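Local coordinates for uncharacterized protein YLR132C (Kluyveromyces marxianus, PDB 6PFQ) that probably trims the 3' end of U6 snRNA as a Usb1-type nuclease of the 2H phosphodiesterase superfamily, at residues 94-99 with 153-158; 102-107 with 113-118. All coordinates share one frame; numbering follows the deposited sequence.

Contact 1: 94-99 with 153-158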
ATOM      1  N   VAL A  94      -3.075 -15.405  -4.997  1.00 34.30           N
ATOM      2  CA  VAL A  94      -3.472 -14.976  -3.660  1.00 34.90           C
ATOM      3  C   VAL A  94      -4.640 -14.017  -3.825  1.00 31.75           C
ATOM      4  O   VAL A  94      -4.655 -13.196  -4.760  1.00 37.19           O
ATOM      5  CB  VAL A  94      -2.313 -14.326  -2.889  1.00 38.09           C
ATOM      6  CG1 VAL A  94      -1.242 -15.369  -2.548  1.00 40.08           C
ATOM      7  CG2 VAL A  94      -1.736 -13.175  -3.671  1.00 31.80           C
ATOM      8  N   PRO A  95      -5.634 -14.102  -2.958  1.00 33.24           N
ATOM      9  CA  PRO A  95      -6.765 -13.172  -3.012  1.00 29.43           C
ATOM     10  C   PRO A  95      -6.407 -11.892  -2.276  1.00 37.22           C
ATOM     11  O   PRO A  95      -5.639 -11.893  -1.307  1.00 29.91           O
ATOM     12  CB  PRO A  95      -7.875 -13.940  -2.284  1.00 31.22           C
ATOM     13  CG  PRO A  95      -7.107 -14.769  -1.259  1.00 35.70           C
ATOM     14  CD  PRO A  95      -5.766 -15.109  -1.884  1.00 33.31           C
ATOM     15  N   VAL A  96      -6.939 -10.777  -2.773  1.00 30.64           N
ATOM     16  CA  VAL A  96      -6.818  -9.510  -2.070  1.00 25.96           C
ATOM     17  C   VAL A  96      -8.217  -8.963  -1.837  1.00 28.65           C
ATOM     18  O   VAL A  96      -8.956  -8.668  -2.788  1.00 26.01           O
ATOM     19  CB  VAL A  96      -5.947  -8.499  -2.830  1.00 29.59           C
ATOM     20  CG1 VAL A  96      -5.893  -7.201  -2.063  1.00 29.99           C
ATOM     21  CG2 VAL A  96      -4.537  -9.032  -2.985  1.00 30.63           C
ATOM     22  N   ALA A  97      -8.556  -8.769  -0.572  1.00 24.14           N
ATOM     23  CA  ALA A  97      -9.829  -8.165  -0.195  1.00 25.14           C
ATOM     24  C   ALA A  97      -9.556  -7.402   1.086  1.00 25.77           C
ATOM     25  O   ALA A  97      -8.505  -7.578   1.711  1.00 25.18           O
ATOM     26  CB  ALA A  97     -10.945  -9.217   0.006  1.00 27.91           C
ATOM     27  N   LEU A  98     -10.463  -6.495   1.430  1.00 25.45           N
ATOM     28  CA  LEU A  98     -10.224  -5.515   2.488  1.00 24.47           C
ATOM     29  C   LEU A  98     -11.227  -5.678   3.624  1.00 24.05           C
ATOM     30  O   LEU A  98     -12.343  -6.170   3.430  1.00 25.27           O
ATOM     31  CB  LEU A  98     -10.308  -4.102   1.925  1.00 25.32           C
ATOM     32  CG  LEU A  98      -9.356  -4.018   0.697  1.00 29.98           C
ATOM     33  CD1 LEU A  98      -9.750  -2.854  -0.159  1.00 29.30           C
ATOM     34  CD2 LEU A  98      -7.873  -3.979   1.167  1.00 25.55           C
ATOM     35  N   SER A  99     -10.831  -5.251   4.816  1.00 20.81           N
ATOM     36  CA  SER A  99     -11.730  -5.368   5.946  1.00 20.35           C
ATOM     37  C   SER A  99     -11.537  -4.144   6.826  1.00 26.94           C
ATOM     38  O   SER A  99     -10.446  -3.553   6.850  1.00 23.83           O
ATOM     39  CB  SER A  99     -11.390  -6.673   6.687  1.00 30.31           C
ATOM     40  OG  SER A  99     -12.012  -6.708   7.905  1.00 36.73           O
ATOM     41  N   LEU A 153      -0.601  -4.884   6.625  1.00 22.33           N
ATOM     42  CA  LEU A 153      -0.911  -5.015   5.200  1.00 19.79           C
ATOM     43  C   LEU A 153      -2.125  -4.179   4.855  1.00 23.31           C
ATOM     44  O   LEU A 153      -3.129  -4.249   5.557  1.00 20.64           O
ATOM     45  CB  LEU A 153      -1.199  -6.468   4.820  1.00 21.83           C
ATOM     46  CG  LEU A 153       0.040  -7.384   4.893  1.00 24.58           C
ATOM     47  CD1 LEU A 153      -0.448  -8.854   4.706  1.00 24.76           C
ATOM     48  CD2 LEU A 153       1.057  -6.962   3.807  1.00 25.22           C
ATOM     49  N   HIS A 154      -2.047  -3.419   3.757  1.00 21.38           N
ATOM     50  CA  HIS A 154      -3.150  -2.525   3.401  1.00 20.49           C
ATOM     51  C   HIS A 154      -3.109  -2.209   1.909  1.00 24.67           C
ATOM     52  O   HIS A 154      -2.122  -2.469   1.229  1.00 22.79           O
ATOM     53  CB  HIS A 154      -3.066  -1.220   4.201  1.00 19.27           C
ATOM     54  CG  HIS A 154      -1.833  -0.416   3.893  1.00 18.05           C
ATOM     55  ND1 HIS A 154      -0.600  -0.686   4.462  1.00 22.51           N
ATOM     56  CD2 HIS A 154      -1.650   0.658   3.079  1.00 20.36           C
ATOM     57  CE1 HIS A 154       0.288   0.203   4.027  1.00 23.16           C
ATOM     58  NE2 HIS A 154      -0.319   1.011   3.174  1.00 21.06           N
ATOM     59  N   VAL A 155      -4.211  -1.631   1.407  1.00 20.19           N
ATOM     60  CA  VAL A 155      -4.219  -0.955   0.106  1.00 22.46           C
ATOM     61  C   VAL A 155      -4.468   0.520   0.349  1.00 23.11           C
ATOM     62  O   VAL A 155      -5.456   0.867   0.998  1.00 22.19           O
ATOM     63  CB  VAL A 155      -5.319  -1.502  -0.816  1.00 20.68           C
ATOM     64  CG1 VAL A 155      -5.404  -0.628  -2.131  1.00 18.31           C
ATOM     65  CG2 VAL A 155      -5.091  -3.009  -1.069  1.00 23.15           C
ATOM     66  N   SER A 156      -3.603   1.391  -0.208  1.00 19.37           N
ATOM     67  CA  SER A 156      -3.847   2.822  -0.158  1.00 20.48           C
ATOM     68  C   SER A 156      -4.663   3.269  -1.367  1.00 22.59           C
ATOM     69  O   SER A 156      -4.423   2.832  -2.507  1.00 23.76           O
ATOM     70  CB  SER A 156      -2.536   3.607  -0.108  1.00 20.79           C
ATOM     71  OG  SER A 156      -1.932   3.413   1.165  1.00 23.66           O
ATOM     72  N   PHE A 157      -5.632   4.151  -1.112  1.00 22.68           N
ATOM     73  CA  PHE A 157      -6.536   4.623  -2.162  1.00 22.38           C
ATOM     74  C   PHE A 157      -6.356   6.097  -2.504  1.00 22.88           C
ATOM     75  O   PHE A 157      -6.728   6.519  -3.605  1.00 24.28           O
ATOM     76  CB  PHE A 157      -7.998   4.377  -1.755  1.00 21.18           C
ATOM     77  CG  PHE A 157      -8.336   2.910  -1.669  1.00 21.01           C
ATOM     78  CD1 PHE A 157      -8.649   2.198  -2.812  1.00 22.93           C
ATOM     79  CD2 PHE A 157      -8.291   2.244  -0.444  1.00 22.19           C
ATOM     80  CE1 PHE A 157      -8.956   0.835  -2.754  1.00 25.97           C
ATOM     81  CE2 PHE A 157      -8.579   0.887  -0.383  1.00 24.51           C
ATOM     82  CZ  PHE A 157      -8.887   0.173  -1.538  1.00 23.00           C
ATOM     83  N   GLY A 158      -5.852   6.889  -1.568  1.00 20.77           N
ATOM     84  CA  GLY A 158      -5.686   8.309  -1.811  1.00 22.39           C
ATOM     85  C   GLY A 158      -4.497   8.800  -1.032  1.00 20.88           C
ATOM     86  O   GLY A 158      -4.021   8.118  -0.124  1.00 21.91           O
TER

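Contact 2: 102-107 with 113-118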
ATOM      1  N   TRP A 102     -11.252   3.051   7.594  1.00 22.02           N
ATOM      2  CA  TRP A 102     -10.162   3.840   7.038  1.00 19.96           C
ATOM      3  C   TRP A 102      -8.971   3.851   7.972  1.00 22.94           C
ATOM      4  O   TRP A 102      -9.124   3.962   9.196  1.00 22.29           O
ATOM      5  CB  TRP A 102     -10.595   5.289   6.830  1.00 19.32           C
ATOM      6  CG  TRP A 102     -11.553   5.522   5.750  1.00 19.68           C
ATOM      7  CD1 TRP A 102     -12.780   6.146   5.885  1.00 26.29           C
ATOM      8  CD2 TRP A 102     -11.410   5.209   4.338  1.00 21.47           C
ATOM      9  NE1 TRP A 102     -13.379   6.230   4.668  1.00 22.64           N
ATOM     10  CE2 TRP A 102     -12.580   5.659   3.703  1.00 24.42           C
ATOM     11  CE3 TRP A 102     -10.415   4.585   3.564  1.00 22.24           C
ATOM     12  CZ2 TRP A 102     -12.791   5.513   2.318  1.00 25.98           C
ATOM     13  CZ3 TRP A 102     -10.607   4.460   2.179  1.00 22.03           C
ATOM     14  CH2 TRP A 102     -11.797   4.928   1.572  1.00 21.54           C
ATOM     15  N   LEU A 103      -7.774   3.780   7.376  1.00 21.31           N
ATOM     16  CA  LEU A 103      -6.512   3.967   8.066  1.00 20.39           C
ATOM     17  C   LEU A 103      -5.770   5.116   7.392  1.00 20.94           C
ATOM     18  O   LEU A 103      -6.000   5.401   6.221  1.00 20.67           O
ATOM     19  CB  LEU A 103      -5.664   2.711   7.994  1.00 20.94           C
ATOM     20  CG  LEU A 103      -6.406   1.416   8.393  1.00 26.43           C
ATOM     21  CD1 LEU A 103      -5.514   0.236   8.109  1.00 20.02           C
ATOM     22  CD2 LEU A 103      -6.720   1.463   9.880  1.00 24.14           C
ATOM     23  N   VAL A 104      -4.894   5.793   8.136  1.00 19.51           N
ATOM     24  CA  VAL A 104      -4.025   6.795   7.509  1.00 20.70           C
ATOM     25  C   VAL A 104      -2.595   6.434   7.861  1.00 22.99           C
ATOM     26  O   VAL A 104      -2.262   6.318   9.054  1.00 25.37           O
ATOM     27  CB  VAL A 104      -4.346   8.238   7.924  1.00 21.85           C
ATOM     28  CG1 VAL A 104      -3.406   9.196   7.137  1.00 20.85           C
ATOM     29  CG2 VAL A 104      -5.854   8.584   7.612  1.00 23.12           C
ATOM     30  N   TYR A 105      -1.797   6.142   6.834  1.00 19.66           N
ATOM     31  CA  TYR A 105      -0.373   5.807   6.980  1.00 21.47           C
ATOM     32  C   TYR A 105       0.491   6.935   6.432  1.00 22.71           C
ATOM     33  O   TYR A 105       0.235   7.420   5.343  1.00 22.37           O
ATOM     34  CB  TYR A 105      -0.018   4.540   6.209  1.00 19.34           C
ATOM     35  CG  TYR A 105      -0.534   3.248   6.838  1.00 20.99           C
ATOM     36  CD1 TYR A 105       0.068   2.723   7.970  1.00 23.16           C
ATOM     37  CD2 TYR A 105      -1.623   2.565   6.286  1.00 18.55           C
ATOM     38  CE1 TYR A 105      -0.381   1.515   8.547  1.00 25.27           C
ATOM     39  CE2 TYR A 105      -2.073   1.365   6.851  1.00 22.17           C
ATOM     40  CZ  TYR A 105      -1.463   0.862   7.972  1.00 22.39           C
ATOM     41  OH  TYR A 105      -1.904  -0.307   8.521  1.00 23.97           O
ATOM     42  N   GLU A 106       1.566   7.278   7.146  1.00 22.71           N
ATOM     43  CA  GLU A 106       2.521   8.279   6.678  1.00 26.15           C
ATOM     44  C   GLU A 106       3.669   7.621   5.924  1.00 27.87           C
ATOM     45  O   GLU A 106       4.040   6.471   6.203  1.00 25.43           O
ATOM     46  CB  GLU A 106       3.071   9.051   7.858  1.00 29.55           C
ATOM     47  CG  GLU A 106       2.069   9.967   8.421  1.00 29.38           C
ATOM     48  CD  GLU A 106       2.673  10.857   9.470  1.00 33.08           C
ATOM     49  OE1 GLU A 106       3.431  10.341  10.313  1.00 35.34           O
ATOM     50  OE2 GLU A 106       2.387  12.063   9.440  1.00 30.53           O
ATOM     51  N   ASN A 107       4.224   8.348   4.950  1.00 22.40           N
ATOM     52  CA  ASN A 107       5.431   7.872   4.283  1.00 24.24           C
ATOM     53  C   ASN A 107       6.653   8.183   5.154  1.00 25.52           C
ATOM     54  O   ASN A 107       6.525   8.676   6.280  1.00 24.83           O
ATOM     55  CB  ASN A 107       5.558   8.449   2.874  1.00 23.29           C
ATOM     56  CG  ASN A 107       5.740   9.971   2.872  1.00 22.42           C
ATOM     57  OD1 ASN A 107       5.447  10.633   3.848  1.00 23.41           O
ATOM     58  ND2 ASN A 107       6.243  10.512   1.754  1.00 25.91           N
ATOM     59  N   GLN A 113       0.259  11.613   3.539  1.00 21.39           N
ATOM     60  CA  GLN A 113      -0.594  10.818   4.414  1.00 20.90           C
ATOM     61  C   GLN A 113      -1.538  10.027   3.525  1.00 23.56           C
ATOM     62  O   GLN A 113      -2.318  10.614   2.781  1.00 23.38           O
ATOM     63  CB  GLN A 113      -1.343  11.733   5.408  1.00 18.38           C
ATOM     64  CG  GLN A 113      -0.283  12.383   6.343  1.00 22.76           C
ATOM     65  CD  GLN A 113      -0.841  13.328   7.383  1.00 23.41           C
ATOM     66  OE1 GLN A 113      -1.906  13.911   7.189  1.00 22.76           O
ATOM     67  NE2 GLN A 113      -0.076  13.534   8.488  1.00 21.18           N
ATOM     68  N   PHE A 114      -1.429   8.700   3.574  1.00 18.89           N
ATOM     69  CA  PHE A 114      -2.137   7.811   2.671  1.00 19.59           C
ATOM     70  C   PHE A 114      -3.398   7.285   3.320  1.00 20.63           C
ATOM     71  O   PHE A 114      -3.332   6.699   4.400  1.00 21.47           O
ATOM     72  CB  PHE A 114      -1.233   6.634   2.320  1.00 19.36           C
ATOM     73  CG  PHE A 114      -0.127   7.006   1.353  1.00 21.73           C
ATOM     74  CD1 PHE A 114       1.040   7.601   1.825  1.00 21.82           C
ATOM     75  CD2 PHE A 114      -0.259   6.754   0.001  1.00 24.61           C
ATOM     76  CE1 PHE A 114       2.068   7.978   0.929  1.00 23.58           C
ATOM     77  CE2 PHE A 114       0.774   7.088  -0.881  1.00 27.84           C
ATOM     78  CZ  PHE A 114       1.925   7.703  -0.395  1.00 26.79           C
ATOM     79  N   LEU A 115      -4.523   7.446   2.629  1.00 20.16           N
ATOM     80  CA  LEU A 115      -5.801   6.909   3.079  1.00 21.16           C
ATOM     81  C   LEU A 115      -5.911   5.478   2.563  1.00 20.67           C
ATOM     82  O   LEU A 115      -5.848   5.259   1.348  1.00 20.87           O
ATOM     83  CB  LEU A 115      -6.933   7.776   2.503  1.00 22.71           C
ATOM     84  CG  LEU A 115      -8.342   7.348   2.921  1.00 25.41           C
ATOM     85  CD1 LEU A 115      -8.579   7.650   4.412  1.00 19.44           C
ATOM     86  CD2 LEU A 115      -9.400   8.065   2.034  1.00 26.96           C
ATOM     87  N   ALA A 116      -6.089   4.515   3.471  1.00 21.17           N
ATOM     88  CA  ALA A 116      -5.914   3.102   3.188  1.00 19.36           C
ATOM     89  C   ALA A 116      -7.017   2.303   3.873  1.00 22.92           C
ATOM     90  O   ALA A 116      -7.701   2.787   4.794  1.00 20.69           O
ATOM     91  CB  ALA A 116      -4.511   2.613   3.665  1.00 17.56           C
ATOM     92  N   VAL A 117      -7.155   1.044   3.445  1.00 20.73           N
ATOM     93  CA  VAL A 117      -7.955   0.045   4.165  1.00 21.16           C
ATOM     94  C   VAL A 117      -7.098  -1.200   4.349  1.00 22.99           C
ATOM     95  O   VAL A 117      -6.330  -1.573   3.455  1.00 22.53           O
ATOM     96  CB  VAL A 117      -9.267  -0.291   3.403  1.00 21.52           C
ATOM     97  CG1 VAL A 117     -10.175  -1.217   4.298  1.00 17.88           C
ATOM     98  CG2 VAL A 117      -9.996   1.044   3.008  1.00 23.35           C
ATOM     99  N   GLY A 118      -7.171  -1.808   5.537  1.00 19.86           N
ATOM    100  CA  GLY A 118      -6.383  -3.001   5.792  1.00 18.30           C
ATOM    101  C   GLY A 118      -6.878  -4.232   5.037  1.00 21.68           C
ATOM    102  O   GLY A 118      -8.054  -4.375   4.693  1.00 22.94           O
TER

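Contact 1: 94-99 with 153-158
The Phe157 ring is met at its edge, in the ring plane, by CD1 of Leu98. CD1 lies 3.4 Å from CZ of Phe157, a tight apolar contact. On one face of the same ring sits Val155 CG1, 3.6 Å above the plane and offset toward the rim. The Leu98 and Phe157 side chains approach from opposite directions. The other Leu98 branch, CD2, packs at 3.7 Å on Val155 CG2, and these two side chains cross at about a right angle. The first torsion of Val155 (chi1 173°) sets its CG1 anti to the backbone N. This divides the branches: CG1 serves the Phe157 ring, CG2 serves Leu98. Val96 CG1 reaches Val155 CG2 more loosely, at 4.4 Å. The four buried residues form part of the core between the two sheets. Val96 and Val155 touch Val61, and Val155 and Phe157 touch Leu59, both of strand 59-68. Residues 154-156 form an H-x-S motif of the 2H superfamily, and the central valine faces inward. His154 and Ser156 bind UMP in this protein. Ser156 OG lies at the edge of the His154 ring, in its plane. Both side chains hydrogen-bond a glycerol here, and His154 ND1 is bound to Asn152 O. Phe157 and Gly158 both face Leu115 in a classic beta bulge. Segments 94-99 and 153-158 both hydrogen-bond through their backbones to strand 112-119.

Contact 2: 102-107 with 113-118
Leu115 lies over one face of the Trp102 indole. Its CD2 makes a CH-pi contact, 3.8 Å from the centroid of the six-membered ring and 12° off the normal. With chi1 at -179°, CG of Leu115 is anti to the backbone N and comes within 3.5 Å of Trp102 CE3. Val117 CG2 lies obliquely 3.6 Å from Trp102 CZ3, and Ala116 O lies at the indole edge. At the other end, Glu106 and Gln113 run side by side. Gln113 NE2 donates to Glu106 OE2 (3.0 Å) on the anti side of the carboxylate, somewhat out of its plane, with the acceptor close to the amide plane and the two planes 40° apart. On the opposite face, Ala116 CB meets the edge of the Tyr105 ring at CD2 (3.9 Å). Tyr105 O lies in plane at the edge of the Phe114 ring. Four backbone bonds set this antiparallel hairpin register: Leu103 and Ala116 exchange one pair, Tyr105 and Phe114 the other. The shortest is Phe114 N to Tyr105 O, 2.7 Å. In the turn, Asn107 OD1 accepts from Leu112 N and its ND2 bonds Ser111 OG. Further out, Trp102 NE1 bonds Ala187 O, and the Tyr105 ring stacks on His154 of the UMP site. Helices 20-39 and 169-186 pack on the face with Val104, Leu115 and Gln113, while strand 154-161 pairs with the far edge of strand 112-119.

In the fold
From the N terminus, strand 9-16, helix 20-39, strand 59-68 and helix 72-88 come first. Strand 94-99 follows and leads almost directly into 102-106. The chain then turns back into strand 112-119, and contact 2 closes this short hairpin. Helix 121-137 follows before strand 154-161 returns to the sheet, where contact 1 closes the longer loop. Contact 2 is thus nested inside contact 1, their centres about 11 Å apart. Strand 112-119 joins them, pairing with 94-99, 102-106 and 154-161. The contacts touch at Leu115 and also where Val155 O packs on Ala116 CB. Contact 1 ties this six-stranded sheet to strand 59-68 of the other sheet; contact 2 ties it to helices 20-39 and 169-186.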